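Long-range contact in cytochrome B5-HOST origin (Ostreococcus tauri virus 2, PDB 4B8N), which binds a b-type heme and, as a virus-encoded cytochrome b5, probably passes electrons between redox partners: residues 24-35 against 55-64. Numbering follows the deposited sequence.
Sequences HNTEEDCWVIIK and IILFAGKDAT. With HEM (protoporphyrin IX containing Fe), chain E.
The indole of Trp-31, whose carbonyl takes the N-H of Gly-60, stacks on the imidazole of His-24, with Trp-31 CE2 3.4 Å above the centre of that ring. At the imidazole edge ND1 donates in plane to Asp-29 OD1 (2.8 Å), and NE2 is hydrogen-bonded to Glu-20, so the ring's rotation is fixed. The indole in turn rests on helix 18-22. Along the same strand, the N and O of Ile-33 both turn to the 61-63 backbone: N gives an almost straight bond to Lys-61 O (2.9 Å, 178°), and O receives Ala-63 N.

Beyond this bridge, Thr-64 OG1 accepts Lys-35 N (2.8 Å) and donates to the syn lone pair of Asp-62 OD1. That oxygen also takes Thr-64 N, closing an Asx turn where helix 64-70 begins. With CG1 anti to the backbone N (chi1 177°), Val-32 sets CG1 against Ala-63 CB (3.5 Å) and CG2 against Ile-55 CG2, packing behind residues that touch the heme: Ile-55, Ala-63, Ile-34 and Phe-58. Three backbone bonds and one to a threonine hydroxyl thus pin 60-64 along residues 31-35, while apolar groups form part of the cytochrome b5 heme-pocket wall, consistent with an apolar setting for the porphyrin.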
# COMPACT_ATOMS: atom_id res chain seq x y z
N HIS A 24 -4.99 -8.57 3.93
CA HIS A 24 -5.44 -7.17 3.99
C HIS A 24 -5.77 -6.68 2.62
O HIS A 24 -5.06 -5.85 2.03
CB HIS A 24 -4.40 -6.29 4.69
CG HIS A 24 -4.03 -6.79 6.06
ND1 HIS A 24 -4.65 -6.36 7.18
CD2 HIS A 24 -3.14 -7.78 6.46
CE1 HIS A 24 -4.14 -7.00 8.25
NE2 HIS A 24 -3.22 -7.88 7.80
N ASN A 25 -6.87 -7.21 2.10
CA ASN A 25 -7.19 -7.15 0.67
C ASN A 25 -8.58 -6.57 0.38
O ASN A 25 -9.20 -6.88 -0.65
CB ASN A 25 -7.04 -8.55 0.04
CG ASN A 25 -8.13 -9.53 0.47
OD1 ASN A 25 -8.77 -9.39 1.52
ND2 ASN A 25 -8.36 -10.54 -0.36
N THR A 26 -9.09 -5.74 1.29
CA THR A 26 -10.40 -5.10 1.07
C THR A 26 -10.30 -3.59 1.22
O THR A 26 -9.33 -3.09 1.79
CB THR A 26 -11.47 -5.62 2.05
OG1 THR A 26 -11.06 -5.34 3.40
CG2 THR A 26 -11.67 -7.10 1.88
N GLU A 27 -11.31 -2.87 0.73
CA GLU A 27 -11.44 -1.43 1.00
C GLU A 27 -11.36 -1.14 2.51
O GLU A 27 -10.76 -0.14 2.93
CB GLU A 27 -12.76 -0.90 0.43
CG GLU A 27 -13.06 0.55 0.81
CD GLU A 27 -14.29 1.11 0.11
OE1 GLU A 27 -15.01 0.33 -0.54
OE2 GLU A 27 -14.55 2.32 0.21
N GLU A 28 -11.94 -2.02 3.32
CA GLU A 28 -12.00 -1.84 4.78
C GLU A 28 -10.66 -2.12 5.49
O GLU A 28 -10.46 -1.75 6.66
CB GLU A 28 -13.13 -2.71 5.37
CG GLU A 28 -14.53 -2.33 4.88
CD GLU A 28 -14.95 -2.99 3.56
OE1 GLU A 28 -14.14 -3.66 2.89
OE2 GLU A 28 -16.13 -2.82 3.16
N ASP A 29 -9.75 -2.77 4.77
CA ASP A 29 -8.50 -3.23 5.38
C ASP A 29 -7.50 -3.46 4.25
O ASP A 29 -7.36 -4.58 3.74
CB ASP A 29 -8.78 -4.51 6.18
CG ASP A 29 -7.56 -5.05 6.90
OD1 ASP A 29 -6.52 -4.35 7.01
OD2 ASP A 29 -7.64 -6.20 7.36
N CYS A 30 -6.80 -2.40 3.86
CA CYS A 30 -6.09 -2.35 2.58
C CYS A 30 -4.59 -2.10 2.74
O CYS A 30 -4.16 -0.97 3.00
CB CYS A 30 -6.72 -1.27 1.70
SG CYS A 30 -5.98 -1.11 0.06
N TRP A 31 -3.79 -3.15 2.58
CA TRP A 31 -2.33 -2.99 2.60
C TRP A 31 -1.83 -3.15 1.22
O TRP A 31 -2.36 -3.96 0.46
CB TRP A 31 -1.66 -4.06 3.43
CG TRP A 31 -1.86 -4.00 4.92
CD1 TRP A 31 -2.71 -3.18 5.65
CD2 TRP A 31 -1.21 -4.87 5.92
NE1 TRP A 31 -2.61 -3.45 6.99
CE2 TRP A 31 -1.74 -4.45 7.22
CE3 TRP A 31 -0.28 -5.90 5.86
CZ2 TRP A 31 -1.33 -5.05 8.40
CZ3 TRP A 31 0.12 -6.50 7.06
CH2 TRP A 31 -0.39 -6.08 8.30
N VAL A 32 -0.79 -2.40 0.87
CA VAL A 32 -0.20 -2.47 -0.47
C VAL A 32 1.33 -2.46 -0.32
O VAL A 32 1.86 -1.71 0.51
CB VAL A 32 -0.66 -1.29 -1.36
CG1 VAL A 32 0.03 -1.32 -2.71
CG2 VAL A 32 -2.17 -1.32 -1.56
N ILE A 33 2.02 -3.30 -1.10
CA ILE A 33 3.49 -3.34 -1.11
C ILE A 33 4.00 -2.46 -2.25
O ILE A 33 3.58 -2.62 -3.39
CB ILE A 33 4.07 -4.78 -1.33
CG1 ILE A 33 3.52 -5.78 -0.30
CG2 ILE A 33 5.61 -4.74 -1.29
CD1 ILE A 33 3.69 -7.25 -0.72
N ILE A 34 4.91 -1.55 -1.92
CA ILE A 34 5.62 -0.75 -2.93
C ILE A 34 7.11 -0.76 -2.55
O ILE A 34 7.48 -0.30 -1.46
CB ILE A 34 5.08 0.71 -3.01
CG1 ILE A 34 3.58 0.71 -3.34
CG2 ILE A 34 5.88 1.54 -4.03
CD1 ILE A 34 2.92 2.07 -3.25
N LYS A 35 7.93 -1.30 -3.45
CA LYS A 35 9.37 -1.52 -3.25
C LYS A 35 9.67 -2.19 -1.93
O LYS A 35 10.49 -1.68 -1.16
CB LYS A 35 10.17 -0.21 -3.36
CG LYS A 35 9.92 0.57 -4.64
CD LYS A 35 10.90 1.71 -4.82
CE LYS A 35 10.66 2.83 -3.82
NZ LYS A 35 9.27 3.37 -3.86
N ILE A 55 -6.47 1.83 -6.07
CA ILE A 55 -5.66 1.21 -5.01
C ILE A 55 -6.24 -0.11 -4.51
O ILE A 55 -5.49 -1.09 -4.34
CB ILE A 55 -5.38 2.17 -3.83
CG1 ILE A 55 -4.75 3.46 -4.34
CG2 ILE A 55 -4.46 1.50 -2.80
CD1 ILE A 55 -4.56 4.54 -3.30
N ILE A 56 -7.55 -0.15 -4.29
CA ILE A 56 -8.22 -1.38 -3.81
C ILE A 56 -7.90 -2.57 -4.75
O ILE A 56 -7.73 -3.71 -4.31
CB ILE A 56 -9.75 -1.20 -3.67
CG1 ILE A 56 -10.09 -0.14 -2.61
CG2 ILE A 56 -10.41 -2.51 -3.30
CD1 ILE A 56 -11.48 0.47 -2.76
N LEU A 57 -7.81 -2.27 -6.04
CA LEU A 57 -7.39 -3.25 -7.05
C LEU A 57 -6.12 -3.99 -6.66
O LEU A 57 -5.93 -5.15 -7.05
CB LEU A 57 -7.11 -2.57 -8.39
CG LEU A 57 -8.11 -2.61 -9.53
CD1 LEU A 57 -7.54 -1.88 -10.74
CD2 LEU A 57 -8.45 -4.05 -9.88
N PHE A 58 -5.24 -3.31 -5.92
CA PHE A 58 -3.96 -3.88 -5.50
C PHE A 58 -3.90 -4.23 -4.01
O PHE A 58 -2.82 -4.51 -3.48
CB PHE A 58 -2.80 -2.96 -5.92
CG PHE A 58 -2.61 -2.87 -7.41
CD1 PHE A 58 -3.40 -2.03 -8.18
CD2 PHE A 58 -1.66 -3.66 -8.05
CE1 PHE A 58 -3.26 -1.98 -9.56
CE2 PHE A 58 -1.51 -3.61 -9.43
CZ PHE A 58 -2.31 -2.76 -10.19
N ALA A 59 -5.05 -4.22 -3.34
CA ALA A 59 -5.10 -4.56 -1.91
C ALA A 59 -4.53 -5.95 -1.64
O ALA A 59 -4.95 -6.95 -2.25
CB ALA A 59 -6.52 -4.44 -1.36
N GLY A 60 -3.55 -6.00 -0.74
CA GLY A 60 -2.88 -7.25 -0.41
C GLY A 60 -1.80 -7.68 -1.37
O GLY A 60 -1.27 -8.79 -1.23
N LYS A 61 -1.46 -6.81 -2.32
CA LYS A 61 -0.55 -7.14 -3.41
C LYS A 61 0.56 -6.14 -3.58
O LYS A 61 0.60 -5.10 -2.91
CB LYS A 61 -1.33 -7.25 -4.73
CG LYS A 61 -2.48 -8.24 -4.64
CD LYS A 61 -2.99 -8.64 -6.01
CE LYS A 61 -4.35 -9.31 -5.89
NZ LYS A 61 -5.37 -8.30 -5.50
N ASP A 62 1.46 -6.45 -4.51
CA ASP A 62 2.54 -5.56 -4.87
C ASP A 62 2.11 -4.60 -5.98
O ASP A 62 1.69 -5.03 -7.05
CB ASP A 62 3.75 -6.38 -5.31
CG ASP A 62 5.03 -5.57 -5.29
OD1 ASP A 62 5.07 -4.49 -5.91
OD2 ASP A 62 6.00 -6.04 -4.66
N ALA A 63 2.24 -3.29 -5.75
CA ALA A 63 1.86 -2.29 -6.74
C ALA A 63 3.04 -1.49 -7.29
O ALA A 63 2.84 -0.46 -7.95
CB ALA A 63 0.80 -1.34 -6.16
N THR A 64 4.26 -1.98 -7.04
CA THR A 64 5.49 -1.22 -7.35
C THR A 64 5.50 -0.68 -8.78
O THR A 64 5.69 0.52 -9.01
CB THR A 64 6.76 -2.06 -7.07
OG1 THR A 64 6.76 -2.45 -5.70
CG2 THR A 64 8.05 -1.26 -7.37
CHA HEM E . -2.91 9.73 -9.24
CHB HEM E . -0.73 9.63 -4.74
CHC HEM E . -0.89 4.81 -4.72
CHD HEM E . -3.09 4.95 -9.12
C1A HEM E . -2.25 10.08 -8.01
C2A HEM E . -1.97 11.48 -7.68
C3A HEM E . -1.32 11.44 -6.38
C4A HEM E . -1.31 10.03 -5.97
CMA HEM E . -0.84 12.61 -5.58
CAA HEM E . -2.25 12.72 -8.51
CBA HEM E . -0.95 13.17 -9.19
CGA HEM E . -0.63 12.17 -10.27
O1A HEM E . -1.35 12.11 -11.32
O2A HEM E . 0.34 11.41 -10.05
C1B HEM E . -0.57 8.26 -4.33
C2B HEM E . 0.10 7.93 -3.06
C3B HEM E . 0.03 6.48 -3.10
C4B HEM E . -0.66 6.18 -4.35
CMB HEM E . 0.67 8.85 -2.04
CAB HEM E . 0.51 5.53 -2.06
CBB HEM E . 1.43 4.65 -2.35
C1C HEM E . -1.43 4.37 -5.96
C2C HEM E . -1.61 2.93 -6.28
C3C HEM E . -2.27 3.01 -7.56
C4C HEM E . -2.47 4.44 -7.92
CMC HEM E . -1.22 1.73 -5.44
CAC HEM E . -2.67 1.86 -8.38
CBC HEM E . -1.85 1.54 -9.35
C1D HEM E . -3.30 6.30 -9.54
C2D HEM E . -3.95 6.59 -10.82
C3D HEM E . -3.89 8.04 -10.86
C4D HEM E . -3.22 8.38 -9.58
CMD HEM E . -4.54 5.65 -11.87
CAD HEM E . -4.38 8.99 -11.92
CBD HEM E . -3.22 9.49 -12.79
CGD HEM E . -3.65 10.62 -13.73
O1D HEM E . -4.87 10.84 -13.95
O2D HEM E . -2.75 11.31 -14.26
NA HEM E . -1.71 9.15 -7.03
NB HEM E . -0.98 7.23 -5.10
NC HEM E . -1.84 5.26 -6.98
ND HEM E . -2.84 7.36 -8.81
FE HEM E . -2.01 7.22 -6.90